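Local structure of chorismate mutase (Clostridium thermocellum, 1XHO) at residues P87-A90 with A91-G95. The protein probably catalyses the Claisen rearrangement of chorismate to prephenate, as a trimeric chorismate mutase of the AroH type, with a mixed alpha/beta fold. Residues are numbered along the deposited sequence; the frame is centred on the assembly and turned at random.
Sequences PAIA and ARNMG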
ATOM      1  N   PRO C  87       1.774  -6.238  13.019  1.00 33.83           N
ATOM      2  CA  PRO C  87       2.708  -5.197  13.494  1.00 33.97           C
ATOM      3  C   PRO C  87       2.011  -3.888  13.888  1.00 33.79           C
ATOM      4  O   PRO C  87       2.553  -3.127  14.692  1.00 32.94           O
ATOM      5  CB  PRO C  87       3.645  -4.980  12.288  1.00 33.63           C
ATOM      6  CG  PRO C  87       3.522  -6.229  11.473  1.00 34.22           C
ATOM      7  CD  PRO C  87       2.088  -6.663  11.640  1.00 33.82           C
ATOM      8  N   ALA C  88       0.823  -3.644  13.319  1.00 33.59           N
ATOM      9  CA  ALA C  88       0.003  -2.464  13.622  1.00 33.99           C
ATOM     10  C   ALA C  88      -0.356  -2.304  15.112  1.00 33.61           C
ATOM     11  O   ALA C  88      -0.699  -1.210  15.546  1.00 31.66           O
ATOM     12  CB  ALA C  88      -1.286  -2.496  12.785  1.00 32.94           C
ATOM     13  N   ILE C  89      -0.313  -3.396  15.872  1.00 34.83           N
ATOM     14  CA  ILE C  89      -0.501  -3.345  17.333  1.00 37.60           C
ATOM     15  C   ILE C  89       0.549  -2.436  18.006  1.00 36.53           C
ATOM     16  O   ILE C  89       0.238  -1.764  19.001  1.00 36.72           O
ATOM     17  CB  ILE C  89      -0.447  -4.760  17.966  1.00 38.07           C
ATOM     18  CG1 ILE C  89      -1.649  -5.592  17.519  1.00 39.08           C
ATOM     19  CG2 ILE C  89      -0.429  -4.674  19.501  1.00 40.25           C
ATOM     20  CD1 ILE C  89      -1.428  -7.102  17.633  1.00 40.04           C
ATOM     21  N   ALA C  90       1.769  -2.411  17.450  1.00 32.99           N
ATOM     22  CA  ALA C  90       2.853  -1.568  17.967  1.00 33.12           C
ATOM     23  C   ALA C  90       2.473  -0.092  17.997  1.00 33.10           C
ATOM     24  O   ALA C  90       2.730   0.585  18.990  1.00 32.19           O
ATOM     25  CB  ALA C  90       4.136  -1.769  17.163  1.00 31.68           C
ATOM     26  N   ALA C  91       1.849   0.395  16.921  1.00 31.54           N
ATOM     27  CA  ALA C  91       1.409   1.794  16.844  1.00 32.51           C
ATOM     28  C   ALA C  91       0.319   2.092  17.872  1.00 35.48           C
ATOM     29  O   ALA C  91       0.286   3.173  18.461  1.00 34.81           O
ATOM     30  CB  ALA C  91       0.920   2.124  15.435  1.00 31.88           C
ATOM     31  N   ARG C  92      -0.569   1.127  18.084  1.00 39.30           N
ATOM     32  CA  ARG C  92      -1.623   1.255  19.084  1.00 43.63           C
ATOM     33  C   ARG C  92      -1.056   1.288  20.517  1.00 43.04           C
ATOM     34  O   ARG C  92      -1.509   2.080  21.329  1.00 41.17           O
ATOM     35  CB  ARG C  92      -2.648   0.124  18.940  1.00 46.63           C
ATOM     36  CG  ARG C  92      -3.986   0.480  19.532  1.00 51.26           C
ATOM     37  CD  ARG C  92      -4.867  -0.741  19.781  1.00 54.90           C
ATOM     38  NE  ARG C  92      -6.004  -0.388  20.632  1.00 56.02           N
ATOM     39  CZ  ARG C  92      -5.946  -0.229  21.955  1.00 57.17           C
ATOM     40  NH1 ARG C  92      -4.802  -0.396  22.617  1.00 57.89           N
ATOM     41  NH2 ARG C  92      -7.047   0.100  22.628  1.00 57.79           N
ATOM     42  N   ASN C  93      -0.077   0.425  20.812  1.00 44.66           N
ATOM     43  CA  ASN C  93       0.619   0.422  22.119  1.00 45.93           C
ATOM     44  C   ASN C  93       1.173   1.795  22.492  1.00 47.93           C
ATOM     45  O   ASN C  93       0.996   2.270  23.619  1.00 49.32           O
ATOM     46  CB  ASN C  93       1.797  -0.561  22.117  1.00 45.93           C
ATOM     47  CG  ASN C  93       1.368  -2.007  22.117  1.00 45.00           C
ATOM     48  OD1 ASN C  93       0.181  -2.325  22.042  1.00 44.60           O
ATOM     49  ND2 ASN C  93       2.345  -2.903  22.202  1.00 44.31           N
HETATM   50  N   MSE C  94       1.843   2.425  21.533  1.00 48.01           N
HETATM   51  CA  MSE C  94       2.489   3.715  21.760  1.00 49.47           C
HETATM   52  C   MSE C  94       1.552   4.922  21.553  1.00 46.68           C
HETATM   53  O   MSE C  94       2.006   6.061  21.396  1.00 47.12           O
HETATM   54  CB  MSE C  94       3.739   3.832  20.885  1.00 50.68           C
HETATM   55  CG  MSE C  94       3.493   3.833  19.385  1.00 52.61           C
HETATM   56 SE   MSE C  94       5.121   3.320  18.413  1.00 53.85          SE
HETATM   57  CE  MSE C  94       6.258   4.827  19.019  1.00 53.81           C
ATOM     58  N   GLY C  95       0.249   4.663  21.555  1.00 43.36           N
ATOM     59  CA  GLY C  95      -0.750   5.712  21.572  1.00 41.04           C
ATOM     60  C   GLY C  95      -1.126   6.293  20.229  1.00 39.89           C
ATOM     61  O   GLY C  95      -1.779   7.335  20.181  1.00 38.19           O
TER
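Asn93 N donates to Ile89 O at 2.9 Å, a nearly straight i to i+4 bond (163° at the hydrogen). One residue on, Met94 N reaches Ala90 O at 3.3 Å. At the start of the short helix the bonding is looser: Ala88 O receives two weak bonds, from Ala91 N and Arg92 N. The far end closes in a Schellman motif, where Gly95, with positive phi, is the C-prime residue, Gly95 N returns to Arg92 O, and Trp96 N goes back to Ala91 O. Asn93 folds back over the preceding turn. With CG beside its own backbone N (chi1 -71°), the amide lies close to Ile89, OD1 coming 3.5 Å from Ile89 CG2. OD1 also stands 3.1 Å from Ile89 O; both are acceptors, so this is proximity without a bond. The amide's other arm, ND2, makes a weak hydrogen bond to Gln54 OE1. The side chain of selenomethionine Met94 passes close to the Ala90 carbonyl oxygen, with CG 3.4 Å and SE 3.7 Å from Ala90 O. Arg92 brings its CB to 3.4 Å from Ile89 O, then runs outward as an extended chain. The single helical turn belongs to the beta-alpha-beta unit of strand 71-78, helix 89-93 and strand 100-105. Ala90, Asn93 and Met94 pack on helix 46-63, Ala88 and Ala91 rest on Leu101 of strand 100-105, and Pro87 meets Phe76 and Val78 of strand 71-78 as well as Ile107 of a neighbouring subunit.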